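Local structure of lipase (Photobacterium sp. M37, 2ORY) at residues A[50-60]-A[71-79]; A[163-174]-A[196-207]. The protein probably hydrolyses the ester bonds of triacylglycerols, acting as a cold-adapted lipase of the alpha/beta hydrolase fold. All coordinates share one frame; numbering follows the deposited sequence.

Contact 1 (A[50-60]-A[71-79]); sequences DDWEVVWGPAV and AMMYVIQKK
Glu-53 and Gln-77 form a hydrogen-bonded antiparallel pair in the hairpin of strands 52-63 and 66-78; Gln-77 N gives Glu-53 O a bond of 2.8 Å with an N-H...O angle of 169°. The flanking pairs, Trp-52 with Lys-78 and Val-54 with Ile-76, are non-hydrogen-bonded. The register then slips at a classic beta bulge: Val-55 and Trp-56 both face Val-75, whose O receives Val-55 N at 3.0 Å and Trp-56 N in a weak bond. A second bulge precedes Ala-59 and Met-73. Between them lies Gly-57, whose backbone angles (phi 86°) would press a CB against the carbonyl O of Trp-56, and the partner strand's Met-73 O would block it too; a cis peptide bond leads on to Pro-58.

Trp-52, Ile-76 and Lys-78 share one face of the hairpin. Ile-76 brings its CG2 branch obliquely to within 3.5 Å of Trp-52 CE3, while Lys-78 lays its CD over a face of the indole. Bends at chi2 and chi3 carry the lysine onward to a salt bridge, Lys-78 NZ to Asp-50 OD1 at 3.2 Å, whose hydrogen bond is weak. Farther along, Met-72 on this face sets its SD 3.7 Å from Pro-58 CB, and both side chains touch helix 30-43.

Trp-56 belongs to the other face. With CG anti to the backbone N (chi1 -174°), its indole runs along the partner strand: CZ3 lies 3.2 Å from Met-73 O, CH2 lies 3.8 Å from Met-73 CE, and Tyr-74 CA sits at the ring edge. The buried NE1 finds its acceptor in Lys-150 O.

The chemistry is graded along the hairpin: branched aliphatic, thioether and aromatic groups fill the buried part, where the indole N-H and the Tyr-74 hydroxyl, bonded to Phe-12 O, each have a polar partner, whereas charge gathers at the more exposed end, where Lys-78 covers Trp-52 with its methylenes and pairs its charge with Asp-50.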
loop_
_atom_site.group_PDB
_atom_site.type_symbol
_atom_site.label_atom_id
_atom_site.label_comp_id
_atom_site.label_asym_id
_atom_site.label_seq_id
_atom_site.Cartn_x
_atom_site.Cartn_y
_atom_site.Cartn_z
ATOM N N ASP A 50 -18.645 -14.624 -0.788
ATOM C CA ASP A 50 -18.182 -15.138 -2.081
ATOM C C ASP A 50 -17.170 -16.242 -1.812
ATOM O O ASP A 50 -16.877 -16.557 -0.664
ATOM C CB ASP A 50 -17.502 -14.027 -2.898
ATOM C CG ASP A 50 -18.418 -12.848 -3.169
ATOM O OD1 ASP A 50 -19.268 -12.946 -4.080
ATOM O OD2 ASP A 50 -18.287 -11.820 -2.470
ATOM N N ASP A 51 -16.643 -16.835 -2.872
ATOM C CA ASP A 51 -15.650 -17.877 -2.715
ATOM C C ASP A 51 -14.379 -17.417 -3.391
ATOM O O ASP A 51 -14.280 -17.354 -4.615
ATOM C CB ASP A 51 -16.134 -19.199 -3.312
ATOM C CG ASP A 51 -16.350 -20.274 -2.248
ATOM O OD1 ASP A 51 -15.371 -20.634 -1.549
ATOM O OD2 ASP A 51 -17.498 -20.758 -2.110
ATOM N N TRP A 52 -13.402 -17.080 -2.570
ATOM C CA TRP A 52 -12.145 -16.588 -3.077
ATOM C C TRP A 52 -11.090 -17.668 -3.090
ATOM O O TRP A 52 -11.138 -18.604 -2.290
ATOM C CB TRP A 52 -11.692 -15.427 -2.221
ATOM C CG TRP A 52 -12.707 -14.345 -2.137
ATOM C CD1 TRP A 52 -13.695 -14.213 -1.204
ATOM C CD2 TRP A 52 -12.786 -13.185 -2.975
ATOM N NE1 TRP A 52 -14.376 -13.029 -1.399
ATOM C CE2 TRP A 52 -13.840 -12.383 -2.480
ATOM C CE3 TRP A 52 -12.066 -12.743 -4.094
ATOM C CZ2 TRP A 52 -14.190 -11.165 -3.063
ATOM C CZ3 TRP A 52 -12.415 -11.524 -4.678
ATOM C CH2 TRP A 52 -13.470 -10.749 -4.157
ATOM N N GLU A 53 -10.128 -17.509 -3.991
ATOM C CA GLU A 53 -9.034 -18.452 -4.153
ATOM C C GLU A 53 -7.718 -17.713 -4.389
ATOM O O GLU A 53 -7.630 -16.844 -5.263
ATOM C CB GLU A 53 -9.317 -19.361 -5.360
ATOM C CG GLU A 53 -8.247 -20.387 -5.636
ATOM C CD GLU A 53 -8.245 -21.521 -4.620
ATOM O OE1 GLU A 53 -7.169 -22.143 -4.431
ATOM O OE2 GLU A 53 -9.314 -21.805 -4.023
ATOM N N VAL A 54 -6.697 -18.044 -3.608
ATOM C CA VAL A 54 -5.390 -17.425 -3.796
ATOM C C VAL A 54 -4.836 -18.159 -5.007
ATOM O O VAL A 54 -4.623 -19.358 -4.946
ATOM C CB VAL A 54 -4.476 -17.658 -2.570
ATOM C CG1 VAL A 54 -3.086 -17.060 -2.826
ATOM C CG2 VAL A 54 -5.110 -17.032 -1.329
ATOM N N VAL A 55 -4.636 -17.442 -6.110
ATOM C CA VAL A 55 -4.139 -18.041 -7.342
ATOM C C VAL A 55 -2.699 -17.656 -7.713
ATOM O O VAL A 55 -2.138 -18.173 -8.679
ATOM C CB VAL A 55 -5.089 -17.707 -8.512
ATOM C CG1 VAL A 55 -6.442 -18.405 -8.287
ATOM C CG2 VAL A 55 -5.307 -16.202 -8.603
ATOM N N TRP A 56 -2.100 -16.734 -6.967
ATOM C CA TRP A 56 -0.708 -16.376 -7.228
ATOM C C TRP A 56 -0.111 -15.834 -5.951
ATOM O O TRP A 56 -0.645 -14.897 -5.356
ATOM C CB TRP A 56 -0.573 -15.321 -8.315
ATOM C CG TRP A 56 0.874 -15.086 -8.662
ATOM C CD1 TRP A 56 1.583 -15.702 -9.646
ATOM C CD2 TRP A 56 1.767 -14.135 -8.060
ATOM N NE1 TRP A 56 2.853 -15.189 -9.714
ATOM C CE2 TRP A 56 2.996 -14.227 -8.752
ATOM C CE3 TRP A 56 1.647 -13.215 -7.008
ATOM C CZ2 TRP A 56 4.105 -13.427 -8.430
ATOM C CZ3 TRP A 56 2.758 -12.413 -6.682
ATOM C CH2 TRP A 56 3.968 -12.529 -7.395
ATOM N N GLY A 57 1.002 -16.424 -5.534
ATOM C CA GLY A 57 1.637 -15.999 -4.303
ATOM C C GLY A 57 1.003 -16.727 -3.131
ATOM O O GLY A 57 0.242 -17.678 -3.330
ATOM N N PRO A 58 1.299 -16.306 -1.892
ATOM C CA PRO A 58 2.196 -15.164 -1.649
ATOM C C PRO A 58 3.668 -15.289 -2.078
ATOM O O PRO A 58 4.326 -16.300 -1.819
ATOM C CB PRO A 58 2.051 -14.923 -0.143
ATOM C CG PRO A 58 1.733 -16.280 0.405
ATOM C CD PRO A 58 0.784 -16.864 -0.628
ATOM N N ALA A 59 4.151 -14.262 -2.774
ATOM C CA ALA A 59 5.546 -14.172 -3.190
ATOM C C ALA A 59 6.140 -13.184 -2.178
ATOM O O ALA A 59 5.691 -12.033 -2.067
ATOM C CB ALA A 59 5.655 -13.605 -4.589
ATOM N N VAL A 60 7.146 -13.633 -1.444
ATOM C CA VAL A 60 7.742 -12.806 -0.404
ATOM C C VAL A 60 9.171 -12.391 -0.690
ATOM O O VAL A 60 9.955 -13.173 -1.217
ATOM C CB VAL A 60 7.723 -13.557 0.966
ATOM C CG1 VAL A 60 8.246 -12.653 2.075
ATOM C CG2 VAL A 60 6.306 -14.039 1.289
ATOM N N ALA A 71 8.735 -7.164 1.596
ATOM C CA ALA A 71 7.600 -6.936 0.703
ATOM C C ALA A 71 6.898 -8.244 0.415
ATOM O O ALA A 71 7.498 -9.317 0.537
ATOM C CB ALA A 71 8.067 -6.311 -0.580
ATOM N N MET A 72 5.627 -8.150 0.037
ATOM C CA MET A 72 4.831 -9.332 -0.279
ATOM C C MET A 72 3.695 -8.980 -1.229
ATOM O O MET A 72 3.090 -7.913 -1.115
ATOM C CB MET A 72 4.234 -9.947 0.990
ATOM C CG MET A 72 3.553 -11.312 0.762
ATOM S SD MET A 72 1.824 -11.247 0.132
ATOM C CE MET A 72 0.931 -11.376 1.634
ATOM N N MET A 73 3.417 -9.875 -2.173
ATOM C CA MET A 73 2.326 -9.658 -3.111
ATOM C C MET A 73 1.662 -10.987 -3.437
ATOM O O MET A 73 2.337 -12.025 -3.513
ATOM C CB MET A 73 2.840 -8.992 -4.400
ATOM C CG MET A 73 1.772 -8.785 -5.493
ATOM S SD MET A 73 2.379 -7.722 -6.776
ATOM C CE MET A 73 3.702 -8.766 -7.474
ATOM N N TYR A 74 0.339 -10.957 -3.565
ATOM C CA TYR A 74 -0.433 -12.139 -3.937
ATOM C C TYR A 74 -1.633 -11.679 -4.766
ATOM O O TYR A 74 -1.939 -10.473 -4.837
ATOM C CB TYR A 74 -0.887 -12.944 -2.698
ATOM C CG TYR A 74 -1.879 -12.257 -1.776
ATOM C CD1 TYR A 74 -3.220 -12.599 -1.791
ATOM C CD2 TYR A 74 -1.477 -11.231 -0.923
ATOM C CE1 TYR A 74 -4.145 -11.932 -0.983
ATOM C CE2 TYR A 74 -2.393 -10.551 -0.113
ATOM C CZ TYR A 74 -3.726 -10.905 -0.152
ATOM O OH TYR A 74 -4.648 -10.204 0.589
ATOM N N VAL A 75 -2.278 -12.639 -5.424
ATOM C CA VAL A 75 -3.454 -12.370 -6.243
ATOM C C VAL A 75 -4.612 -13.294 -5.828
ATOM O O VAL A 75 -4.441 -14.510 -5.759
ATOM C CB VAL A 75 -3.150 -12.601 -7.740
ATOM C CG1 VAL A 75 -4.343 -12.184 -8.577
ATOM C CG2 VAL A 75 -1.902 -11.829 -8.154
ATOM N N ILE A 76 -5.777 -12.712 -5.538
ATOM C CA ILE A 76 -6.965 -13.488 -5.153
ATOM C C ILE A 76 -7.922 -13.431 -6.338
ATOM O O ILE A 76 -8.108 -12.374 -6.937
ATOM C CB ILE A 76 -7.746 -12.876 -3.948
ATOM C CG1 ILE A 76 -6.790 -12.472 -2.830
ATOM C CG2 ILE A 76 -8.770 -13.861 -3.429
ATOM C CD1 ILE A 76 -6.210 -11.073 -3.046
ATOM N N GLN A 77 -8.528 -14.560 -6.667
ATOM C CA GLN A 77 -9.482 -14.614 -7.762
ATOM C C GLN A 77 -10.843 -15.018 -7.211
ATOM O O GLN A 77 -10.947 -15.974 -6.445
ATOM C CB GLN A 77 -9.039 -15.638 -8.812
ATOM C CG GLN A 77 -10.049 -15.827 -9.941
ATOM C CD GLN A 77 -9.624 -16.874 -10.962
ATOM O OE1 GLN A 77 -10.251 -17.019 -12.012
ATOM N NE2 GLN A 77 -8.562 -17.611 -10.656
ATOM N N LYS A 78 -11.879 -14.280 -7.590
ATOM C CA LYS A 78 -13.233 -14.600 -7.156
ATOM C C LYS A 78 -13.720 -15.840 -7.913
ATOM O O LYS A 78 -13.781 -15.826 -9.143
ATOM C CB LYS A 78 -14.167 -13.422 -7.442
ATOM C CG LYS A 78 -15.648 -13.796 -7.471
ATOM C CD LYS A 78 -16.454 -13.077 -6.409
ATOM C CE LYS A 78 -16.536 -11.586 -6.677
ATOM N NZ LYS A 78 -17.480 -10.916 -5.736
ATOM N N LYS A 79 -14.062 -16.906 -7.187
ATOM C CA LYS A 79 -14.541 -18.150 -7.813
ATOM C C LYS A 79 -15.754 -17.892 -8.701
ATOM O O LYS A 79 -16.566 -17.018 -8.418
ATOM C CB LYS A 79 -14.946 -19.180 -6.752
ATOM C CG LYS A 79 -13.811 -19.836 -5.983
ATOM C CD LYS A 79 -12.955 -20.694 -6.886
ATOM C CE LYS A 79 -12.319 -21.831 -6.105
ATOM N NZ LYS A 79 -13.337 -22.807 -5.599
#

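Contact 2 (A[163-174]-A[196-207]); sequences EGKAKICVTGHS and SQNIDISTIPFA
Phe-206 and Gly-172 meet near the C-terminal ends of two parallel neighbours, strands 166-173 and 199-206, which helix 175-189 joins into a beta-alpha-beta unit of the alpha/beta hydrolase fold. Phe-206 N bonds to Gly-172 O at 2.9 Å. From there the side chain turns back along the partner strand: CB lies 4.0 Å from His-173 CD2, near the plane of the imidazole, CD1 stands 3.8 Å from Gly-172 O, and CE1 comes within 3.6 Å of Thr-171 OG1. Both oxygens lie in the plane of the phenyl ring at its edge, where its slightly positive C-H groups suit them.

Ser-174, next after His-173, sits on what is probably the nucleophile elbow, with a positive phi of 65°; its OG bonds to His-312 NE2, consistent with a Ser-His-Asp triad completed by Asp-236. His-173 beside it is held through both ring nitrogens, by Tyr-17 OH and His-312 O.

At the opposite end Asn-198 ND2 donates to Glu-163 O at 2.7 Å, and Ser-196 OG gives a bond to Gly-164 O while accepting Asn-198 N in an ST turn. Small hydroxyl residues suit the strand interior because they can bond to main chain: Thr-171 OG1 donates to Ile-204 O, and Val-170 O takes Ile-204 N from one face of its plane and Thr-203 OG1, at 2.6 Å, from the other.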
loop_
_atom_site.group_PDB
_atom_site.type_symbol
_atom_site.label_atom_id
_atom_site.label_comp_id
_atom_site.label_asym_id
_atom_site.label_seq_id
_atom_site.Cartn_x
_atom_site.Cartn_y
_atom_site.Cartn_z
ATOM N N GLU A 163 -5.369 -11.560 -25.149
ATOM C CA GLU A 163 -6.481 -10.656 -25.452
ATOM C C GLU A 163 -7.673 -10.838 -24.520
ATOM O O GLU A 163 -8.726 -10.237 -24.723
ATOM C CB GLU A 163 -6.946 -10.855 -26.892
ATOM C CG GLU A 163 -5.909 -10.475 -27.929
ATOM C CD GLU A 163 -5.482 -9.026 -27.810
ATOM O OE1 GLU A 163 -6.357 -8.135 -27.866
ATOM O OE2 GLU A 163 -4.267 -8.779 -27.658
ATOM N N GLY A 164 -7.490 -11.657 -23.493
ATOM C CA GLY A 164 -8.565 -11.938 -22.568
ATOM C C GLY A 164 -9.206 -10.752 -21.883
ATOM O O GLY A 164 -8.606 -9.689 -21.721
ATOM N N LYS A 165 -10.443 -10.954 -21.460
ATOM C CA LYS A 165 -11.198 -9.927 -20.781
ATOM C C LYS A 165 -11.170 -10.237 -19.286
ATOM O O LYS A 165 -11.398 -11.377 -18.883
ATOM C CB LYS A 165 -12.634 -9.921 -21.319
ATOM C CG LYS A 165 -13.589 -8.962 -20.620
ATOM C CD LYS A 165 -15.007 -9.159 -21.155
ATOM C CE LYS A 165 -15.997 -8.184 -20.537
ATOM N NZ LYS A 165 -15.743 -6.780 -20.957
ATOM N N ALA A 166 -10.878 -9.226 -18.471
ATOM C CA ALA A 166 -10.814 -9.410 -17.028
ATOM C C ALA A 166 -10.974 -8.107 -16.270
ATOM O O ALA A 166 -11.002 -7.025 -16.841
ATOM C CB ALA A 166 -9.485 -10.070 -16.632
ATOM N N LYS A 167 -11.047 -8.232 -14.960
ATOM C CA LYS A 167 -11.201 -7.091 -14.080
ATOM C C LYS A 167 -10.133 -7.293 -13.002
ATOM O O LYS A 167 -10.005 -8.372 -12.434
ATOM C CB LYS A 167 -12.612 -7.136 -13.493
ATOM C CG LYS A 167 -12.968 -6.145 -12.430
ATOM C CD LYS A 167 -14.115 -6.731 -11.590
ATOM C CE LYS A 167 -14.899 -5.679 -10.814
ATOM N NZ LYS A 167 -15.771 -4.891 -11.729
ATOM N N ILE A 168 -9.331 -6.272 -12.757
ATOM C CA ILE A 168 -8.312 -6.386 -11.734
ATOM C C ILE A 168 -8.288 -5.144 -10.873
ATOM O O ILE A 168 -8.237 -4.044 -11.392
ATOM C CB ILE A 168 -6.885 -6.580 -12.341
ATOM C CG1 ILE A 168 -6.813 -7.916 -13.084
ATOM C CG2 ILE A 168 -5.813 -6.523 -11.227
ATOM C CD1 ILE A 168 -5.419 -8.326 -13.509
ATOM N N CYS A 169 -8.360 -5.331 -9.555
ATOM C CA CYS A 169 -8.250 -4.217 -8.621
ATOM C C CYS A 169 -6.915 -4.424 -7.879
ATOM O O CYS A 169 -6.639 -5.510 -7.371
ATOM C CB CYS A 169 -9.402 -4.206 -7.612
ATOM S SG CYS A 169 -9.384 -2.720 -6.567
ATOM N N VAL A 170 -6.068 -3.401 -7.847
ATOM C CA VAL A 170 -4.788 -3.515 -7.153
ATOM C C VAL A 170 -4.921 -2.699 -5.882
ATOM O O VAL A 170 -5.210 -1.505 -5.933
ATOM C CB VAL A 170 -3.624 -2.954 -8.006
ATOM C CG1 VAL A 170 -2.284 -3.345 -7.362
ATOM C CG2 VAL A 170 -3.746 -3.452 -9.469
ATOM N N THR A 171 -4.724 -3.346 -4.737
ATOM C CA THR A 171 -4.850 -2.663 -3.459
ATOM C C THR A 171 -3.651 -2.912 -2.531
ATOM O O THR A 171 -2.845 -3.826 -2.747
ATOM C CB THR A 171 -6.156 -3.092 -2.759
ATOM O OG1 THR A 171 -6.419 -2.228 -1.659
ATOM C CG2 THR A 171 -6.042 -4.514 -2.239
ATOM N N GLY A 172 -3.540 -2.083 -1.499
ATOM C CA GLY A 172 -2.447 -2.215 -0.560
ATOM C C GLY A 172 -2.494 -1.083 0.440
ATOM O O GLY A 172 -3.073 -0.030 0.160
ATOM N N HIS A 173 -1.883 -1.309 1.602
ATOM C CA HIS A 173 -1.830 -0.344 2.707
ATOM C C HIS A 173 -0.393 0.070 3.039
ATOM O O HIS A 173 0.528 -0.724 2.894
ATOM C CB HIS A 173 -2.499 -0.978 3.946
ATOM C CG HIS A 173 -2.369 -0.174 5.203
ATOM N ND1 HIS A 173 -1.316 -0.324 6.086
ATOM C CD2 HIS A 173 -3.168 0.784 5.735
ATOM C CE1 HIS A 173 -1.471 0.507 7.100
ATOM N NE2 HIS A 173 -2.588 1.194 6.911
ATOM N N SER A 174 -0.209 1.308 3.489
ATOM C CA SER A 174 1.114 1.810 3.875
ATOM C C SER A 174 2.022 1.862 2.635
ATOM O O SER A 174 1.637 2.421 1.615
ATOM C CB SER A 174 1.709 0.891 4.961
ATOM O OG SER A 174 2.860 1.450 5.577
ATOM N N SER A 196 -3.090 -7.775 -21.952
ATOM C CA SER A 196 -4.348 -7.620 -22.684
ATOM C C SER A 196 -4.939 -6.243 -22.453
ATOM O O SER A 196 -4.959 -5.737 -21.327
ATOM C CB SER A 196 -5.379 -8.666 -22.256
ATOM O OG SER A 196 -6.647 -8.409 -22.859
ATOM N N GLN A 197 -5.436 -5.645 -23.528
ATOM C CA GLN A 197 -6.043 -4.321 -23.451
ATOM C C GLN A 197 -7.473 -4.464 -22.936
ATOM O O GLN A 197 -8.111 -3.485 -22.551
ATOM C CB GLN A 197 -6.043 -3.670 -24.843
ATOM C CG GLN A 197 -6.501 -2.198 -24.886
ATOM C CD GLN A 197 -5.462 -1.200 -24.358
ATOM O OE1 GLN A 197 -4.432 -0.960 -24.994
ATOM N NE2 GLN A 197 -5.740 -0.614 -23.193
ATOM N N ASN A 198 -7.969 -5.697 -22.918
ATOM C CA ASN A 198 -9.329 -5.948 -22.473
ATOM C C ASN A 198 -9.500 -6.158 -20.980
ATOM O O ASN A 198 -10.494 -6.725 -20.529
ATOM C CB ASN A 198 -9.904 -7.129 -23.245
ATOM C CG ASN A 198 -9.981 -6.840 -24.726
ATOM O OD1 ASN A 198 -10.515 -5.804 -25.131
ATOM N ND2 ASN A 198 -9.438 -7.738 -25.547
ATOM N N ILE A 199 -8.531 -5.715 -20.200
ATOM C CA ILE A 199 -8.670 -5.849 -18.765
ATOM C C ILE A 199 -8.941 -4.463 -18.176
ATOM O O ILE A 199 -8.365 -3.474 -18.629
ATOM C CB ILE A 199 -7.418 -6.488 -18.154
ATOM C CG1 ILE A 199 -7.415 -6.261 -16.643
ATOM C CG2 ILE A 199 -6.193 -5.956 -18.834
ATOM C CD1 ILE A 199 -6.198 -6.778 -15.973
ATOM N N ASP A 200 -9.860 -4.404 -17.212
ATOM C CA ASP A 200 -10.242 -3.161 -16.538
ATOM C C ASP A 200 -9.432 -3.093 -15.255
ATOM O O ASP A 200 -9.631 -3.898 -14.332
ATOM C CB ASP A 200 -11.738 -3.156 -16.194
ATOM C CG ASP A 200 -12.622 -2.918 -17.417
ATOM O OD1 ASP A 200 -12.162 -3.179 -18.550
ATOM O OD2 ASP A 200 -13.779 -2.479 -17.245
ATOM N N ILE A 201 -8.521 -2.127 -15.209
ATOM C CA ILE A 201 -7.634 -1.957 -14.072
ATOM C C ILE A 201 -8.036 -0.808 -13.167
ATOM O O ILE A 201 -8.182 0.323 -13.616
ATOM C CB ILE A 201 -6.179 -1.707 -14.550
ATOM C CG1 ILE A 201 -5.701 -2.896 -15.395
ATOM C CG2 ILE A 201 -5.265 -1.448 -13.334
ATOM C CD1 ILE A 201 -4.314 -2.735 -15.989
ATOM N N SER A 202 -8.210 -1.107 -11.888
ATOM C CA SER A 202 -8.546 -0.084 -10.904
ATOM C C SER A 202 -7.659 -0.289 -9.684
ATOM O O SER A 202 -7.042 -1.342 -9.518
ATOM C CB SER A 202 -9.997 -0.219 -10.462
ATOM O OG SER A 202 -10.197 -1.535 -9.995
ATOM N N THR A 203 -7.610 0.707 -8.811
ATOM C CA THR A 203 -6.803 0.575 -7.616
ATOM C C THR A 203 -7.362 1.366 -6.445
ATOM O O THR A 203 -7.842 2.492 -6.611
ATOM C CB THR A 203 -5.340 1.020 -7.885
ATOM O OG1 THR A 203 -4.572 0.887 -6.686
ATOM C CG2 THR A 203 -5.290 2.467 -8.349
ATOM N N ILE A 204 -7.313 0.752 -5.266
ATOM C CA ILE A 204 -7.764 1.383 -4.037
ATOM C C ILE A 204 -6.614 1.293 -3.039
ATOM O O ILE A 204 -6.504 0.342 -2.270
ATOM C CB ILE A 204 -9.036 0.689 -3.463
ATOM C CG1 ILE A 204 -10.185 0.843 -4.458
ATOM C CG2 ILE A 204 -9.479 1.367 -2.157
ATOM C CD1 ILE A 204 -11.507 0.229 -3.983
ATOM N N PRO A 205 -5.717 2.281 -3.065
ATOM C CA PRO A 205 -4.558 2.323 -2.163
ATOM C C PRO A 205 -4.847 3.077 -0.876
ATOM O O PRO A 205 -5.345 4.198 -0.916
ATOM C CB PRO A 205 -3.509 3.034 -3.000
ATOM C CG PRO A 205 -4.350 4.056 -3.730
ATOM C CD PRO A 205 -5.613 3.315 -4.112
ATOM N N PHE A 206 -4.520 2.461 0.258
ATOM C CA PHE A 206 -4.735 3.070 1.568
ATOM C C PHE A 206 -3.451 3.601 2.194
ATOM O O PHE A 206 -2.374 3.038 1.996
ATOM C CB PHE A 206 -5.312 2.052 2.570
ATOM C CG PHE A 206 -6.644 1.465 2.175
ATOM C CD1 PHE A 206 -6.719 0.407 1.266
ATOM C CD2 PHE A 206 -7.825 1.985 2.693
ATOM C CE1 PHE A 206 -7.949 -0.121 0.872
ATOM C CE2 PHE A 206 -9.066 1.463 2.303
ATOM C CZ PHE A 206 -9.123 0.410 1.391
ATOM N N ALA A 207 -3.579 4.701 2.930
ATOM C CA ALA A 207 -2.485 5.254 3.718
ATOM C C ALA A 207 -1.105 5.315 3.079
ATOM O O ALA A 207 -0.087 5.120 3.757
ATOM C CB ALA A 207 -2.401 4.447 5.006
HETATM O O HOH W 1 -11.181 -3.136 -11.753
#

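Overall arrangement
Both contacts belong to one five-stranded mixed sheet: contact 1 pairs its first two strands as an antiparallel hairpin, contact 2 its last two in parallel, and strand 84-90 lies between them. Each thus contains one outermost strand, 52-63 in contact 1 and 199-206 in contact 2. Their centres are 13 Å apart and their nearest atoms about 6 Å apart, so they do not touch. Each is largely buried, with exposed residues at one end, and helix 5-15 packs against side chains of both. Contact 1 breaks its register with bulges and relies on large tryptophan, methionine and lysine chains. Contact 2 keeps an even register, uses serine and threonine hydroxyls to bond the main chain, and runs into the probable catalytic elbow.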